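PDB 4OGG: protein DJ-1 homolog D from Arabidopsis thaliana, which belongs to the DJ-1/PfpI family and joins two related alpha/beta domains of that family in a single chain. Local coordinates for residues V130-T136 with A148-E154; Y173-P177 with K212-Q216; R326-Y331 with D357-G363. All coordinates share one frame; numbering follows the deposited sequence.

Contact 1 of 3, residues V130-T136 with A148-E154; sequences VNGRKCT and AGAKWVE
Lys-151 is gripped through its backbone by the residues on both sides of Lys-134. Lys-151 N donates to Arg-133 O at 2.9 Å, and Lys-151 O takes a longer bond of 3.3 Å from Cys-135 N. Val-153 N then continues the parallel pairing, meeting Cys-135 O at 2.9 Å. At the other end, where the type II turn from Val-130 to Arg-133 folds back, Gly-132 N gives Gly-149 O a short, nearly straight bond (2.7 Å, 169°), and a water links Val-130 N to Ala-148 O.

One side chain joins the backbone bonding. Thr-136 holds OG1 anti to its own N (chi1 -172°), and from there OG1 donates to Val-153 O at 2.8 Å, almost in line with the carbonyl bond.

The apolar contacts are small and close. Val-130 CG2 rests on Ala-148 CB at 3.6 Å and also touches Ala-150 CB, which in turn meets Cys-135 SG at 3.7 Å; Leu-145 of helix 142-147 packs against Val-130 and Ala-150. The Trp-152 ring leans obliquely against the chain at Thr-136, CZ3 lying 3.6 Å from Thr-136 C. Its NE1 donates in the ring plane to Glu-154 OE1, which restrains the turn of the indole, while Glu-154 N sits over the rim of one ring face. Among the charged residues, the side chains of Lys-134 and Lys-151 meet through their methylenes, CG against CB, and then diverge.

Helix 142-147 ends in a Schellman motif with Gly-149 as its C-prime residue, whose positive phi suits glycine. The chain then enters strand 151-152 beside strand 134-135, completing a short parallel beta-alpha-beta unit that forms its own two-stranded sheet next to the main sheet of the first domain.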
loop_
_atom_site.group_PDB
_atom_site.type_symbol
_atom_site.label_atom_id
_atom_site.label_comp_id
_atom_site.label_asym_id
_atom_site.label_seq_id
_atom_site.Cartn_x
_atom_site.Cartn_y
_atom_site.Cartn_z
ATOM N N VAL C 130 -28.007 -21.516 -15.854
ATOM C CA VAL C 130 -27.959 -20.603 -16.996
ATOM C C VAL C 130 -28.162 -21.298 -18.340
ATOM O O VAL C 130 -28.106 -20.655 -19.387
ATOM C CB VAL C 130 -26.612 -19.848 -17.056
ATOM C CG1 VAL C 130 -26.380 -19.087 -15.758
ATOM C CG2 VAL C 130 -25.476 -20.828 -17.321
ATOM N N ASN C 131 -28.398 -22.604 -18.307
ATOM C CA ASN C 131 -28.590 -23.373 -19.530
ATOM C C ASN C 131 -29.716 -22.772 -20.367
ATOM O O ASN C 131 -30.860 -22.714 -19.924
ATOM C CB ASN C 131 -28.920 -24.827 -19.192
ATOM C CG ASN C 131 -28.585 -25.783 -20.324
ATOM O OD1 ASN C 131 -28.688 -25.436 -21.501
ATOM N ND2 ASN C 131 -28.192 -27.003 -19.970
ATOM N N GLY C 132 -29.380 -22.317 -21.571
ATOM C CA GLY C 132 -30.371 -21.734 -22.460
ATOM C C GLY C 132 -30.856 -20.348 -22.070
ATOM O O GLY C 132 -31.805 -19.830 -22.663
ATOM N N ARG C 133 -30.206 -19.741 -21.082
ATOM C CA ARG C 133 -30.582 -18.413 -20.609
ATOM C C ARG C 133 -29.703 -17.319 -21.207
ATOM O O ARG C 133 -28.484 -17.467 -21.285
ATOM C CB ARG C 133 -30.471 -18.354 -19.081
ATOM C CG ARG C 133 -31.425 -19.276 -18.342
ATOM C CD ARG C 133 -32.812 -18.669 -18.259
ATOM N NE ARG C 133 -33.037 -17.950 -17.010
ATOM C CZ ARG C 133 -33.096 -18.531 -15.816
ATOM N NH1 ARG C 133 -32.943 -19.845 -15.705
ATOM N NH2 ARG C 133 -33.316 -17.800 -14.732
ATOM N N LYS C 134 -30.321 -16.223 -21.638
ATOM C CA LYS C 134 -29.547 -15.113 -22.179
ATOM C C LYS C 134 -28.954 -14.369 -20.992
ATOM O O LYS C 134 -29.650 -14.081 -20.019
ATOM C CB LYS C 134 -30.426 -14.159 -22.991
ATOM C CG LYS C 134 -30.887 -14.727 -24.321
ATOM C CD LYS C 134 -31.566 -13.667 -25.173
ATOM C CE LYS C 134 -30.608 -12.540 -25.534
ATOM N NZ LYS C 134 -31.244 -11.540 -26.446
ATOM N N CYS C 135 -27.666 -14.067 -21.064
ATOM C CA CYS C 135 -27.020 -13.357 -19.975
ATOM C C CYS C 135 -25.663 -12.815 -20.383
ATOM O O CYS C 135 -25.057 -13.282 -21.347
ATOM C CB CYS C 135 -26.853 -14.292 -18.766
ATOM S SG CYS C 135 -25.919 -15.825 -19.090
ATOM N N THR C 136 -25.209 -11.803 -19.654
ATOM C CA THR C 136 -23.896 -11.222 -19.883
ATOM C C THR C 136 -23.186 -11.343 -18.539
ATOM O O THR C 136 -23.753 -11.872 -17.580
ATOM C CB THR C 136 -23.973 -9.729 -20.293
ATOM O OG1 THR C 136 -22.671 -9.276 -20.692
ATOM C CG2 THR C 136 -24.444 -8.874 -19.131
ATOM N N ALA C 148 -21.567 -23.683 -19.769
ATOM C CA ALA C 148 -22.719 -24.072 -18.964
ATOM C C ALA C 148 -24.030 -24.004 -19.746
ATOM O O ALA C 148 -25.110 -24.128 -19.166
ATOM C CB ALA C 148 -22.804 -23.199 -17.716
ATOM N N GLY C 149 -23.930 -23.795 -21.058
ATOM C CA GLY C 149 -25.115 -23.748 -21.903
ATOM C C GLY C 149 -25.818 -22.412 -22.053
ATOM O O GLY C 149 -26.895 -22.335 -22.643
ATOM N N ALA C 150 -25.212 -21.350 -21.537
ATOM C CA ALA C 150 -25.816 -20.029 -21.617
ATOM C C ALA C 150 -25.779 -19.421 -23.012
ATOM O O ALA C 150 -24.917 -19.750 -23.830
ATOM C CB ALA C 150 -25.126 -19.087 -20.636
ATOM N N LYS C 151 -26.744 -18.547 -23.282
ATOM C CA LYS C 151 -26.792 -17.829 -24.545
ATOM C C LYS C 151 -26.031 -16.565 -24.176
ATOM O O LYS C 151 -26.610 -15.555 -23.774
ATOM C CB LYS C 151 -28.234 -17.518 -24.936
ATOM C CG LYS C 151 -29.052 -18.772 -25.206
ATOM C CD LYS C 151 -30.378 -18.442 -25.864
ATOM C CE LYS C 151 -31.089 -19.707 -26.317
ATOM N NZ LYS C 151 -32.252 -19.395 -27.194
ATOM N N TRP C 152 -24.711 -16.668 -24.281
ATOM C CA TRP C 152 -23.795 -15.596 -23.930
ATOM C C TRP C 152 -23.963 -14.320 -24.736
ATOM O O TRP C 152 -24.163 -14.352 -25.952
ATOM C CB TRP C 152 -22.356 -16.112 -24.054
ATOM C CG TRP C 152 -21.299 -15.069 -23.872
ATOM C CD1 TRP C 152 -20.421 -14.623 -24.815
ATOM C CD2 TRP C 152 -20.997 -14.349 -22.671
ATOM N NE1 TRP C 152 -19.587 -13.672 -24.279
ATOM C CE2 TRP C 152 -19.919 -13.482 -22.963
ATOM C CE3 TRP C 152 -21.532 -14.351 -21.375
ATOM C CZ2 TRP C 152 -19.363 -12.624 -22.008
ATOM C CZ3 TRP C 152 -20.978 -13.495 -20.422
ATOM C CH2 TRP C 152 -19.904 -12.645 -20.745
ATOM N N VAL C 153 -23.881 -13.197 -24.032
ATOM C CA VAL C 153 -23.988 -11.882 -24.643
ATOM C C VAL C 153 -22.735 -11.101 -24.261
ATOM O O VAL C 153 -22.657 -10.518 -23.181
ATOM C CB VAL C 153 -25.235 -11.126 -24.137
ATOM C CG1 VAL C 153 -25.284 -9.729 -24.748
ATOM C CG2 VAL C 153 -26.494 -11.904 -24.497
ATOM N N GLU C 154 -21.743 -11.119 -25.145
ATOM C CA GLU C 154 -20.492 -10.409 -24.913
ATOM C C GLU C 154 -20.809 -8.953 -24.579
ATOM O O GLU C 154 -21.551 -8.294 -25.305
ATOM C CB GLU C 154 -19.627 -10.476 -26.174
ATOM C CG GLU C 154 -18.202 -9.969 -26.009
ATOM C CD GLU C 154 -17.381 -10.827 -25.066
ATOM O OE1 GLU C 154 -17.466 -12.070 -25.159
ATOM O OE2 GLU C 154 -16.640 -10.261 -24.240
HETATM O O HOH W 1 -26.413 -23.981 -16.569
#

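Contact 2 of 3, residues Y173-P177 with K212-Q216; sequences YEGHP and KVPFQ
Pro-177 and Gln-216 bring the two backbones nearest, CA to CA 5.7 Å, where the 3-10 turn 173-175 leads through Gly-175, the N-cap, into helix 176-186 and faces helix 208-221, kinked at Pro-214.

Charge is handled by Glu-174 and Lys-212. Lys-212 NZ donates to Glu-174 OE2 at 2.9 Å, a salt bridge that uses the syn lone pair of the carboxylate oxygen. The two chains cross at about a right angle. Glu-174 starts out away from the helix, and the bend at its chi2 (-51°) swings the carboxylate back to the lysine. OE2 also lies in the plane of the Tyr-173 ring, at its edge.

Gln-216 fills the middle of the contact, its extended chain carrying the amide in between Tyr-173 O, His-176 and Pro-177. Which end of that amide is oxygen and which nitrogen is doubtful; turned over, it may hydrogen-bond to Tyr-173 O. Gln-216 CD lies 3.6 Å from His-176 CB, at the edge of the imidazole, with amide and ring planes 72° apart. One face of the His-176 imidazole is covered by Tyr-173 CA, 3.7 Å above the plane and over the ring centre. The turn itself is closed by His-176 N donating to Tyr-173 O.

Helix 15-27 lines this buried seam between the two DJ-1/PfpI halves of the chain: its Tyr-16 meets the Tyr-173 ring edge-to-face and touches Lys-212, while Val-20 packs on Gln-216. Tyr-173 OH is anchored on His-50 O of strand 44-51, and strand 224-228 backs helix 208-221 through Phe-215.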
loop_
_atom_site.group_PDB
_atom_site.type_symbol
_atom_site.label_atom_id
_atom_site.label_comp_id
_atom_site.label_asym_id
_atom_site.label_seq_id
_atom_site.Cartn_x
_atom_site.Cartn_y
_atom_site.Cartn_z
ATOM N N TYR C 173 -19.641 -2.655 -12.473
ATOM C CA TYR C 173 -20.384 -1.708 -11.656
ATOM C C TYR C 173 -20.839 -0.483 -12.447
ATOM O O TYR C 173 -21.654 0.301 -11.971
ATOM C CB TYR C 173 -19.578 -1.296 -10.412
ATOM C CG TYR C 173 -18.143 -0.870 -10.642
ATOM C CD1 TYR C 173 -17.835 0.301 -11.338
ATOM C CD2 TYR C 173 -17.090 -1.627 -10.128
ATOM C CE1 TYR C 173 -16.505 0.707 -11.512
ATOM C CE2 TYR C 173 -15.762 -1.233 -10.296
ATOM C CZ TYR C 173 -15.476 -0.071 -10.987
ATOM O OH TYR C 173 -14.159 0.306 -11.163
ATOM N N GLU C 174 -20.324 -0.321 -13.662
ATOM C CA GLU C 174 -20.746 0.806 -14.481
ATOM C C GLU C 174 -22.176 0.603 -14.975
ATOM O O GLU C 174 -22.813 1.537 -15.466
ATOM C CB GLU C 174 -19.793 1.000 -15.662
ATOM C CG GLU C 174 -18.496 1.673 -15.253
ATOM C CD GLU C 174 -18.752 2.942 -14.448
ATOM O OE1 GLU C 174 -19.437 3.851 -14.965
ATOM O OE2 GLU C 174 -18.275 3.029 -13.296
ATOM N N GLY C 175 -22.676 -0.621 -14.837
ATOM C CA GLY C 175 -24.035 -0.913 -15.259
ATOM C C GLY C 175 -25.009 -0.892 -14.088
ATOM O O GLY C 175 -26.183 -1.233 -14.247
ATOM N N HIS C 176 -24.534 -0.484 -12.911
ATOM C CA HIS C 176 -25.390 -0.442 -11.727
ATOM C C HIS C 176 -26.742 0.250 -11.915
ATOM O O HIS C 176 -27.761 -0.257 -11.451
ATOM C CB HIS C 176 -24.681 0.229 -10.543
ATOM C CG HIS C 176 -23.783 -0.683 -9.760
ATOM N ND1 HIS C 176 -23.992 -2.042 -9.661
ATOM C CD2 HIS C 176 -22.711 -0.412 -8.978
ATOM C CE1 HIS C 176 -23.089 -2.568 -8.852
ATOM N NE2 HIS C 176 -22.301 -1.600 -8.423
ATOM N N PRO C 177 -26.772 1.422 -12.581
ATOM C CA PRO C 177 -28.055 2.114 -12.768
ATOM C C PRO C 177 -29.172 1.249 -13.356
ATOM O O PRO C 177 -30.221 1.061 -12.729
ATOM C CB PRO C 177 -27.685 3.289 -13.672
ATOM C CG PRO C 177 -26.281 3.617 -13.222
ATOM C CD PRO C 177 -25.660 2.225 -13.125
ATOM N N LYS C 212 -20.048 7.535 -5.237
ATOM C CA LYS C 212 -20.627 6.469 -6.045
ATOM C C LYS C 212 -22.026 6.005 -5.665
ATOM O O LYS C 212 -22.880 5.844 -6.536
ATOM C CB LYS C 212 -19.697 5.251 -6.064
ATOM C CG LYS C 212 -19.898 4.347 -7.285
ATOM C CD LYS C 212 -19.319 4.993 -8.547
ATOM C CE LYS C 212 -19.285 4.018 -9.719
ATOM N NZ LYS C 212 -18.636 4.605 -10.931
ATOM N N VAL C 213 -22.266 5.781 -4.379
ATOM C CA VAL C 213 -23.576 5.298 -3.960
ATOM C C VAL C 213 -24.722 6.256 -4.278
ATOM O O VAL C 213 -25.685 5.869 -4.942
ATOM C CB VAL C 213 -23.585 4.928 -2.460
ATOM C CG1 VAL C 213 -24.972 4.445 -2.047
ATOM C CG2 VAL C 213 -22.562 3.824 -2.203
ATOM N N PRO C 214 -24.644 7.516 -3.817
ATOM C CA PRO C 214 -25.756 8.418 -4.140
ATOM C C PRO C 214 -25.864 8.649 -5.648
ATOM O O PRO C 214 -26.962 8.698 -6.206
ATOM C CB PRO C 214 -25.397 9.701 -3.386
ATOM C CG PRO C 214 -24.579 9.192 -2.217
ATOM C CD PRO C 214 -23.703 8.158 -2.880
ATOM N N PHE C 215 -24.713 8.777 -6.302
ATOM C CA PHE C 215 -24.669 9.023 -7.740
ATOM C C PHE C 215 -25.389 7.928 -8.518
ATOM O O PHE C 215 -26.283 8.208 -9.317
ATOM C CB PHE C 215 -23.210 9.138 -8.202
ATOM C CG PHE C 215 -23.051 9.596 -9.627
ATOM C CD1 PHE C 215 -22.890 8.675 -10.657
ATOM C CD2 PHE C 215 -23.056 10.951 -9.938
ATOM C CE1 PHE C 215 -22.735 9.095 -11.979
ATOM C CE2 PHE C 215 -22.903 11.384 -11.258
ATOM C CZ PHE C 215 -22.742 10.452 -12.279
ATOM N N GLN C 216 -25.022 6.678 -8.269
ATOM C CA GLN C 216 -25.655 5.579 -8.979
ATOM C C GLN C 216 -27.065 5.270 -8.490
ATOM O O GLN C 216 -27.889 4.771 -9.254
ATOM C CB GLN C 216 -24.767 4.337 -8.919
ATOM C CG GLN C 216 -23.467 4.549 -9.678
ATOM C CD GLN C 216 -22.768 3.261 -10.025
ATOM O OE1 GLN C 216 -22.392 3.038 -11.177
ATOM N NE2 GLN C 216 -22.579 2.406 -9.035
#

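Contact 3 of 3, residues R326-Y331 with D357-G363; sequences RKCTAY and DGNLVTG
The guanidinium of Arg-326 is met at its edge by Asp-357 O and Asn-359 OD1, both near its plane, while Leu-360 CB approaches it obliquely. These acceptors belong to a tight beta hairpin, strands 355-357 and 360-362 joined by a type II' turn from Asp-357 to Leu-360, at the border of the domain's main sheet. Arg-326 NH2 serves both oxygens, at 2.8 Å to Asp-357 O and 2.8 Å to Asn-359 OD1, the latter nearly straight (170°). A water joins NH1 to Asn-359 OD1, and Asn-359 ND2 is held by Lys-305 O, which ties down the amide.

The carboxylate of Asp-357 has a donor on each face. Arg-326 NE comes from one side in a salt bridge to Asp-357 OD2 at 2.8 Å, and Lys-327 N reaches the same OD2 from the opposite side at 3.0 Å. Arg-326 can grip side-on, NE to the carboxylate and NH2 to the main-chain oxygen, because its chain curls at chi2 and chi3. The peptide oxygen of Asp-357 is likewise approached from both faces, by NH2 and by Leu-360 N of the turn. With a guanidinium and a peptide N-H around it, the carboxylate is probably kept ionised.

Farther along, the contact turns apolar and then polar again. Cys-328 CB touches Leu-360 CD2 at 4.0 Å, and Leu-317 of helix 314-320 packs on the same leucine. Strand 327-328 pairs with strand 344-345, while it meets the hairpin through side chains and a water, which lies among Lys-327 O, Leu-360 O and Thr-362 OG1.

Thr-362 OG1, set between its own N and carbonyl carbon (chi1 52°), accepts an almost linear bond from Thr-329 N at 2.9 Å.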
loop_
_atom_site.group_PDB
_atom_site.type_symbol
_atom_site.label_atom_id
_atom_site.label_comp_id
_atom_site.label_asym_id
_atom_site.label_seq_id
_atom_site.Cartn_x
_atom_site.Cartn_y
_atom_site.Cartn_z
ATOM N N ARG C 326 -30.292 27.359 10.056
ATOM C CA ARG C 326 -30.712 26.076 9.501
ATOM C C ARG C 326 -30.319 24.927 10.424
ATOM O O ARG C 326 -29.342 25.024 11.166
ATOM C CB ARG C 326 -30.088 25.869 8.114
ATOM C CG ARG C 326 -30.415 26.971 7.107
ATOM C CD ARG C 326 -31.918 27.165 6.962
ATOM N NE ARG C 326 -32.571 26.026 6.322
ATOM C CZ ARG C 326 -32.583 25.808 5.011
ATOM N NH1 ARG C 326 -31.980 26.652 4.187
ATOM N NH2 ARG C 326 -33.200 24.741 4.523
ATOM N N LYS C 327 -31.091 23.845 10.382
ATOM C CA LYS C 327 -30.816 22.674 11.209
ATOM C C LYS C 327 -30.194 21.592 10.335
ATOM O O LYS C 327 -30.696 21.303 9.249
ATOM C CB LYS C 327 -32.109 22.139 11.834
ATOM C CG LYS C 327 -32.874 23.145 12.686
ATOM C CD LYS C 327 -34.090 22.492 13.334
ATOM C CE LYS C 327 -34.948 23.506 14.081
ATOM N NZ LYS C 327 -35.547 24.522 13.166
ATOM N N CYS C 328 -29.103 20.994 10.801
ATOM C CA CYS C 328 -28.445 19.954 10.023
ATOM C C CYS C 328 -27.420 19.167 10.824
ATOM O O CYS C 328 -27.016 19.566 11.919
ATOM C CB CYS C 328 -27.751 20.568 8.802
ATOM S SG CYS C 328 -26.310 21.610 9.199
ATOM N N THR C 329 -27.012 18.034 10.267
ATOM C CA THR C 329 -26.010 17.194 10.897
ATOM C C THR C 329 -24.827 17.142 9.936
ATOM O O THR C 329 -24.850 17.770 8.879
ATOM C CB THR C 329 -26.534 15.767 11.142
ATOM O OG1 THR C 329 -25.599 15.049 11.959
ATOM C CG2 THR C 329 -26.719 15.025 9.823
ATOM N N ALA C 330 -23.797 16.397 10.311
ATOM C CA ALA C 330 -22.603 16.252 9.483
ATOM C C ALA C 330 -21.685 15.281 10.201
ATOM O O ALA C 330 -22.038 14.759 11.259
ATOM C CB ALA C 330 -21.909 17.601 9.317
ATOM N N TYR C 331 -20.514 15.024 9.633
ATOM C CA TYR C 331 -19.577 14.133 10.294
ATOM C C TYR C 331 -19.360 14.768 11.667
ATOM O O TYR C 331 -19.249 15.988 11.771
ATOM C CB TYR C 331 -18.251 14.065 9.530
ATOM C CG TYR C 331 -17.323 13.010 10.084
ATOM C CD1 TYR C 331 -17.651 11.657 9.995
ATOM C CD2 TYR C 331 -16.157 13.362 10.758
ATOM C CE1 TYR C 331 -16.843 10.678 10.568
ATOM C CE2 TYR C 331 -15.340 12.393 11.339
ATOM C CZ TYR C 331 -15.693 11.052 11.241
ATOM O OH TYR C 331 -14.910 10.088 11.834
ATOM N N ASP C 357 -34.254 19.479 6.611
ATOM C CA ASP C 357 -34.624 20.799 7.103
ATOM C C ASP C 357 -34.983 21.619 5.880
ATOM O O ASP C 357 -34.109 22.179 5.216
ATOM C CB ASP C 357 -33.456 21.453 7.852
ATOM C CG ASP C 357 -33.762 22.881 8.278
ATOM O OD1 ASP C 357 -34.842 23.112 8.864
ATOM O OD2 ASP C 357 -32.922 23.775 8.032
ATOM N N GLY C 358 -36.274 21.677 5.575
ATOM C CA GLY C 358 -36.704 22.416 4.406
ATOM C C GLY C 358 -36.127 21.754 3.171
ATOM O O GLY C 358 -36.378 20.576 2.923
ATOM N N ASN C 359 -35.336 22.502 2.410
ATOM C CA ASN C 359 -34.724 21.989 1.188
ATOM C C ASN C 359 -33.370 21.343 1.454
ATOM O O ASN C 359 -32.709 20.877 0.528
ATOM C CB ASN C 359 -34.528 23.127 0.188
ATOM C CG ASN C 359 -33.414 24.079 0.601
ATOM O OD1 ASN C 359 -33.377 24.554 1.736
ATOM N ND2 ASN C 359 -32.503 24.362 -0.322
ATOM N N LEU C 360 -32.963 21.306 2.717
ATOM C CA LEU C 360 -31.660 20.751 3.070
ATOM C C LEU C 360 -31.679 19.371 3.720
ATOM O O LEU C 360 -32.291 19.171 4.767
ATOM C CB LEU C 360 -30.929 21.732 3.991
ATOM C CG LEU C 360 -29.502 21.372 4.411
ATOM C CD1 LEU C 360 -28.591 21.367 3.189
ATOM C CD2 LEU C 360 -29.011 22.377 5.437
ATOM N N VAL C 361 -30.992 18.422 3.089
ATOM C CA VAL C 361 -30.889 17.061 3.610
ATOM C C VAL C 361 -29.428 16.825 3.973
ATOM O O VAL C 361 -28.537 17.019 3.142
ATOM C CB VAL C 361 -31.301 15.997 2.560
ATOM C CG1 VAL C 361 -31.029 14.599 3.110
ATOM C CG2 VAL C 361 -32.778 16.148 2.207
ATOM N N THR C 362 -29.179 16.411 5.208
ATOM C CA THR C 362 -27.809 16.167 5.638
ATOM C C THR C 362 -27.584 14.803 6.264
ATOM O O THR C 362 -28.431 14.281 6.995
ATOM C CB THR C 362 -27.320 17.249 6.637
ATOM O OG1 THR C 362 -28.266 17.387 7.706
ATOM C CG2 THR C 362 -27.147 18.579 5.933
ATOM N N GLY C 363 -26.420 14.238 5.956
ATOM C CA GLY C 363 -26.023 12.948 6.488
ATOM C C GLY C 363 -24.703 13.129 7.215
ATOM O O GLY C 363 -24.039 14.153 7.050
HETATM O O HOH W 2 -32.868 27.403 1.591
HETATM O O HOH W 3 -30.435 18.945 7.346
#

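Contacts 1 and 3 lie on opposite sides of the chain's centre, their centres about 47 Å apart, one in each DJ-1/PfpI domain. Contact 2 is the central seam, about 24 Å between centres from either, where the first domain meets the second. None touches another: nearest atoms are about 9 Å apart between contacts 1 and 2 and 10 Å between 2 and 3. The outer two involve equivalent strands, 134-135 and 327-328, and the Lys-327 N to Asp-357 bond recurs as Lys-134 N to Asp-164. Each domain carries one modified cysteine, at position 118 or 311; nearby in sequence, Gln-121 bonds Thr-136 O and His-312 meets the Tyr-331 ring.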